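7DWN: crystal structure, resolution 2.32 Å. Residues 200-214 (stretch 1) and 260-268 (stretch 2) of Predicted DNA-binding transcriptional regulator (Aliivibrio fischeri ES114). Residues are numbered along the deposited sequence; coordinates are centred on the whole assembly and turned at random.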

# COMPACT_ATOMS: atom_id res chain seq x y z
N SER A 200 5.46 -18.89 -18.94
CA SER A 200 6.85 -18.67 -18.58
C SER A 200 7.70 -18.54 -19.84
O SER A 200 7.25 -18.80 -20.96
N TYR A 201 8.95 -18.13 -19.64
CA TYR A 201 9.85 -17.87 -20.77
C TYR A 201 10.10 -19.14 -21.58
O TYR A 201 9.86 -19.17 -22.80
N MET A 202 10.56 -20.20 -20.92
CA MET A 202 10.83 -21.46 -21.63
C MET A 202 9.55 -22.06 -22.20
O MET A 202 9.56 -22.63 -23.30
N GLY A 203 8.43 -21.94 -21.47
CA GLY A 203 7.16 -22.39 -22.01
C GLY A 203 6.75 -21.60 -23.25
O GLY A 203 6.25 -22.18 -24.22
N ARG A 204 6.96 -20.28 -23.22
CA ARG A 204 6.68 -19.47 -24.41
C ARG A 204 7.57 -19.87 -25.57
O ARG A 204 7.17 -19.74 -26.73
N GLN A 205 8.79 -20.36 -25.29
CA GLN A 205 9.63 -20.84 -26.38
C GLN A 205 9.11 -22.16 -26.95
O GLN A 205 9.10 -22.36 -28.17
N VAL A 206 8.66 -23.08 -26.09
CA VAL A 206 8.12 -24.35 -26.57
C VAL A 206 6.84 -24.13 -27.38
O VAL A 206 6.57 -24.87 -28.35
N GLU A 207 6.06 -23.12 -27.01
CA GLU A 207 4.83 -22.82 -27.73
C GLU A 207 5.07 -22.50 -29.20
O GLU A 207 4.15 -22.63 -30.01
N ILE A 208 6.29 -22.11 -29.57
CA ILE A 208 6.58 -21.76 -30.96
C ILE A 208 6.50 -23.00 -31.85
O ILE A 208 5.98 -22.93 -32.97
N ILE A 209 7.00 -24.13 -31.37
CA ILE A 209 7.07 -25.35 -32.17
C ILE A 209 6.03 -26.38 -31.72
O ILE A 209 6.06 -27.52 -32.20
N ARG A 210 5.14 -26.02 -30.79
CA ARG A 210 4.09 -26.94 -30.36
C ARG A 210 3.40 -27.65 -31.53
O ARG A 210 3.13 -28.86 -31.45
N GLU A 211 3.09 -26.94 -32.62
CA GLU A 211 2.31 -27.55 -33.70
C GLU A 211 3.07 -28.62 -34.46
O GLU A 211 2.45 -29.41 -35.19
N GLN A 212 4.39 -28.68 -34.33
CA GLN A 212 5.21 -29.63 -35.07
C GLN A 212 5.30 -30.99 -34.40
O GLN A 212 5.97 -31.88 -34.93
N VAL A 213 4.66 -31.17 -33.25
CA VAL A 213 4.80 -32.39 -32.46
C VAL A 213 3.47 -32.74 -31.82
O VAL A 213 2.62 -31.88 -31.59
N ALA A 214 3.29 -34.03 -31.53
CA ALA A 214 2.08 -34.54 -30.88
C ALA A 214 2.41 -34.79 -29.41
O ALA A 214 3.08 -35.77 -29.07
N GLN A 260 16.51 -30.89 -35.39
CA GLN A 260 17.26 -29.68 -35.06
C GLN A 260 16.35 -28.46 -35.00
O GLN A 260 16.61 -27.53 -34.23
N SER A 261 15.28 -28.45 -35.79
CA SER A 261 14.31 -27.36 -35.72
C SER A 261 13.52 -27.37 -34.42
O SER A 261 12.88 -26.36 -34.09
N LEU A 262 13.53 -28.48 -33.68
CA LEU A 262 12.89 -28.52 -32.37
C LEU A 262 13.77 -27.96 -31.27
O LEU A 262 13.26 -27.59 -30.21
N ARG A 263 15.09 -27.91 -31.48
CA ARG A 263 15.99 -27.28 -30.52
C ARG A 263 15.79 -25.77 -30.55
O ARG A 263 15.96 -25.14 -31.60
N LEU A 264 15.42 -25.19 -29.41
CA LEU A 264 14.99 -23.80 -29.41
C LEU A 264 16.02 -22.90 -28.75
O LEU A 264 16.48 -23.21 -27.65
N PRO A 265 16.41 -21.79 -29.37
CA PRO A 265 17.40 -20.91 -28.72
C PRO A 265 16.82 -20.17 -27.53
O PRO A 265 15.66 -19.76 -27.54
N ILE A 266 17.64 -20.04 -26.48
CA ILE A 266 17.33 -19.20 -25.33
C ILE A 266 18.60 -18.44 -24.97
O ILE A 266 19.71 -18.84 -25.31
N GLU A 267 18.43 -17.32 -24.27
CA GLU A 267 19.55 -16.49 -23.84
C GLU A 267 19.36 -16.13 -22.38
O GLU A 267 18.23 -15.94 -21.93
N TYR A 268 20.46 -16.05 -21.62
CA TYR A 268 20.32 -15.54 -20.26
C TYR A 268 21.29 -14.40 -20.00
O TYR A 268 22.38 -14.33 -20.59

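The helix that begins at Tyr201 and strand 264-268 run nearly antiparallel, their N-to-C directions 157° apart and their axes 9.1 Å apart at closest approach, so advancing along stretch 2 means moving back towards the helix start.

Gln260 stays out of reach. Ser261, sideways with chi1 p, places its O 3.8 Å from Ile209 CG2 and its OG 4.0 Å from Gln212 OE1. Leu262 starts sideways, but chi1 m and chi2 t bring its end nearer, and both methyls find partners. Its CD2 sits 4.0 Å from Ile209 CD1 and 3.6 Å from Gln212 OE1, while its CD1 lies 3.8 Å from Val213 CG1. Ile209, Gln212 and Val213 all point toward stretch 2; Ile209 has chi1 p and a chi2 of 91°, between wells.

Arg263 points away, and Leu264 turns back toward the helix with chi1 m and chi2 t. It has the largest covered area of the contact, 89 Å². Its CD1 approaches the helix backbone, 3.3 Å from Gln205 O and 3.7 Å from Val206 CA, and its CD2 packs 3.7 Å from Ile209 CG2.

Pro265 points sideways, and its carbonyl is linked to the helix through solvent. Water 1 donates to Pro265 O and to Gln205 OE1, at 2.6 Å each, spanning two acceptors that cannot bond each other directly. The m, m rotamer of Gln205 also allows its NE2 to donate to Tyr201 O at 3.3 Å.

Ile266, with chi1 p and chi2 t, spreads between three helix residues: its CG2 is 3.6 Å from Tyr201 CE2 and 4.0 Å from Gln205 CG, and its CD1 is 3.9 Å from Met202 CE. Tyr201, chi1 t, extends to the strand backbone, where Glu267 N donates to Tyr201 OH at 3.1 Å and 159°, the sole direct hydrogen bond across the stretches. Tyr268 makes no contact.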

# COMPACT_ATOMS: atom_id res chain seq x y z
CB SER A 200 7.36 -19.81 -17.71
OG SER A 200 7.47 -21.01 -18.45
CB TYR A 201 11.16 -17.27 -20.24
CG TYR A 201 12.28 -17.21 -21.24
CD1 TYR A 201 12.27 -16.27 -22.27
CD2 TYR A 201 13.36 -18.08 -21.16
CE1 TYR A 201 13.29 -16.21 -23.18
CE2 TYR A 201 14.39 -18.02 -22.07
CZ TYR A 201 14.35 -17.09 -23.08
OH TYR A 201 15.38 -17.02 -23.99
CB MET A 202 11.53 -22.44 -20.69
CG MET A 202 12.89 -21.97 -20.21
SD MET A 202 13.76 -23.19 -19.21
CE MET A 202 15.42 -22.51 -19.19
CB ARG A 204 6.84 -17.99 -24.09
CG ARG A 204 5.69 -17.40 -23.29
CD ARG A 204 5.81 -15.89 -23.09
NE ARG A 204 6.72 -15.53 -22.00
CZ ARG A 204 7.90 -14.95 -22.17
NH1 ARG A 204 8.33 -14.64 -23.39
NH2 ARG A 204 8.66 -14.65 -21.12
CB GLN A 205 11.08 -20.99 -25.91
CG GLN A 205 11.67 -19.73 -25.30
CD GLN A 205 11.36 -18.48 -26.11
OE1 GLN A 205 11.64 -18.41 -27.31
NE2 GLN A 205 10.79 -17.48 -25.45
CB VAL A 206 7.89 -25.32 -25.39
CG1 VAL A 206 7.22 -26.60 -25.85
CG2 VAL A 206 9.21 -25.62 -24.69
CB GLU A 207 4.11 -21.64 -27.05
CG GLU A 207 2.68 -21.42 -27.50
CD GLU A 207 1.75 -22.53 -27.04
OE1 GLU A 207 2.10 -23.25 -26.08
OE2 GLU A 207 0.66 -22.67 -27.63
CB ILE A 208 7.96 -21.08 -31.06
CG1 ILE A 208 7.92 -19.71 -30.37
CG2 ILE A 208 8.39 -20.93 -32.51
CD1 ILE A 208 6.93 -18.75 -30.98
CB ILE A 209 8.48 -25.96 -32.14
CG1 ILE A 209 8.97 -26.14 -30.70
CG2 ILE A 209 9.45 -25.08 -32.92
CD1 ILE A 209 8.65 -27.50 -30.11
CB ARG A 210 3.06 -26.20 -29.52
CG ARG A 210 2.18 -27.13 -28.72
CD ARG A 210 1.36 -26.39 -27.68
NE ARG A 210 0.76 -27.32 -26.73
CZ ARG A 210 -0.37 -27.98 -26.94
NH1 ARG A 210 -1.04 -27.82 -28.08
NH2 ARG A 210 -0.85 -28.81 -26.02
CB GLU A 211 1.81 -26.49 -34.69
CG GLU A 211 0.66 -25.63 -34.19
CD GLU A 211 -0.57 -26.43 -33.80
OE1 GLU A 211 -1.09 -26.21 -32.69
OE2 GLU A 211 -1.00 -27.28 -34.60
CB GLN A 212 6.62 -29.07 -35.28
CG GLN A 212 6.65 -27.69 -35.92
CD GLN A 212 8.07 -27.21 -36.18
OE1 GLN A 212 9.04 -27.91 -35.88
NE2 GLN A 212 8.20 -26.01 -36.74
CB VAL A 213 5.90 -32.23 -31.38
CG1 VAL A 213 7.28 -32.17 -32.02
CG2 VAL A 213 5.64 -30.98 -30.56
CB ALA A 214 1.58 -35.81 -31.57
CB GLN A 260 18.38 -29.47 -36.08
CG GLN A 260 19.36 -28.36 -35.70
CD GLN A 260 20.19 -28.71 -34.48
OE1 GLN A 260 20.55 -29.86 -34.27
NE2 GLN A 260 20.51 -27.70 -33.68
CB SER A 261 13.36 -27.43 -36.92
OG SER A 261 12.75 -28.70 -37.01
CB LEU A 262 12.47 -29.96 -32.03
CG LEU A 262 11.41 -30.59 -32.92
CD1 LEU A 262 11.03 -31.97 -32.41
CD2 LEU A 262 10.18 -29.70 -33.02
CB ARG A 263 17.44 -27.65 -30.84
CG ARG A 263 17.73 -29.14 -30.84
CD ARG A 263 19.20 -29.41 -31.14
NE ARG A 263 19.58 -30.80 -30.92
CZ ARG A 263 19.60 -31.73 -31.87
NH1 ARG A 263 19.26 -31.42 -33.11
NH2 ARG A 263 19.96 -32.98 -31.58
CB LEU A 264 13.65 -23.67 -28.67
CG LEU A 264 12.53 -24.55 -29.21
CD1 LEU A 264 11.43 -24.69 -28.18
CD2 LEU A 264 11.97 -23.96 -30.50
CB PRO A 265 17.80 -19.94 -29.84
CG PRO A 265 16.61 -19.90 -30.73
CD PRO A 265 16.02 -21.29 -30.70
CB ILE A 266 16.82 -20.00 -24.11
CG1 ILE A 266 17.80 -21.12 -23.75
CG2 ILE A 266 15.43 -20.56 -24.37
CD1 ILE A 266 17.41 -21.89 -22.49
CB GLU A 267 19.64 -15.20 -24.67
CG GLU A 267 19.73 -15.42 -26.17
CD GLU A 267 19.33 -14.19 -26.95
OE1 GLU A 267 19.00 -13.16 -26.32
OE2 GLU A 267 19.35 -14.24 -28.20
CB TYR A 268 20.47 -16.65 -19.19
CG TYR A 268 21.64 -17.58 -19.34
CD1 TYR A 268 21.54 -18.74 -20.10
CD2 TYR A 268 22.83 -17.34 -18.67
CE1 TYR A 268 22.60 -19.61 -20.23
CE2 TYR A 268 23.90 -18.21 -18.78
CZ TYR A 268 23.78 -19.34 -19.56
OH TYR A 268 24.84 -20.21 -19.68
O HOH W 1 13.34 -19.87 -28.66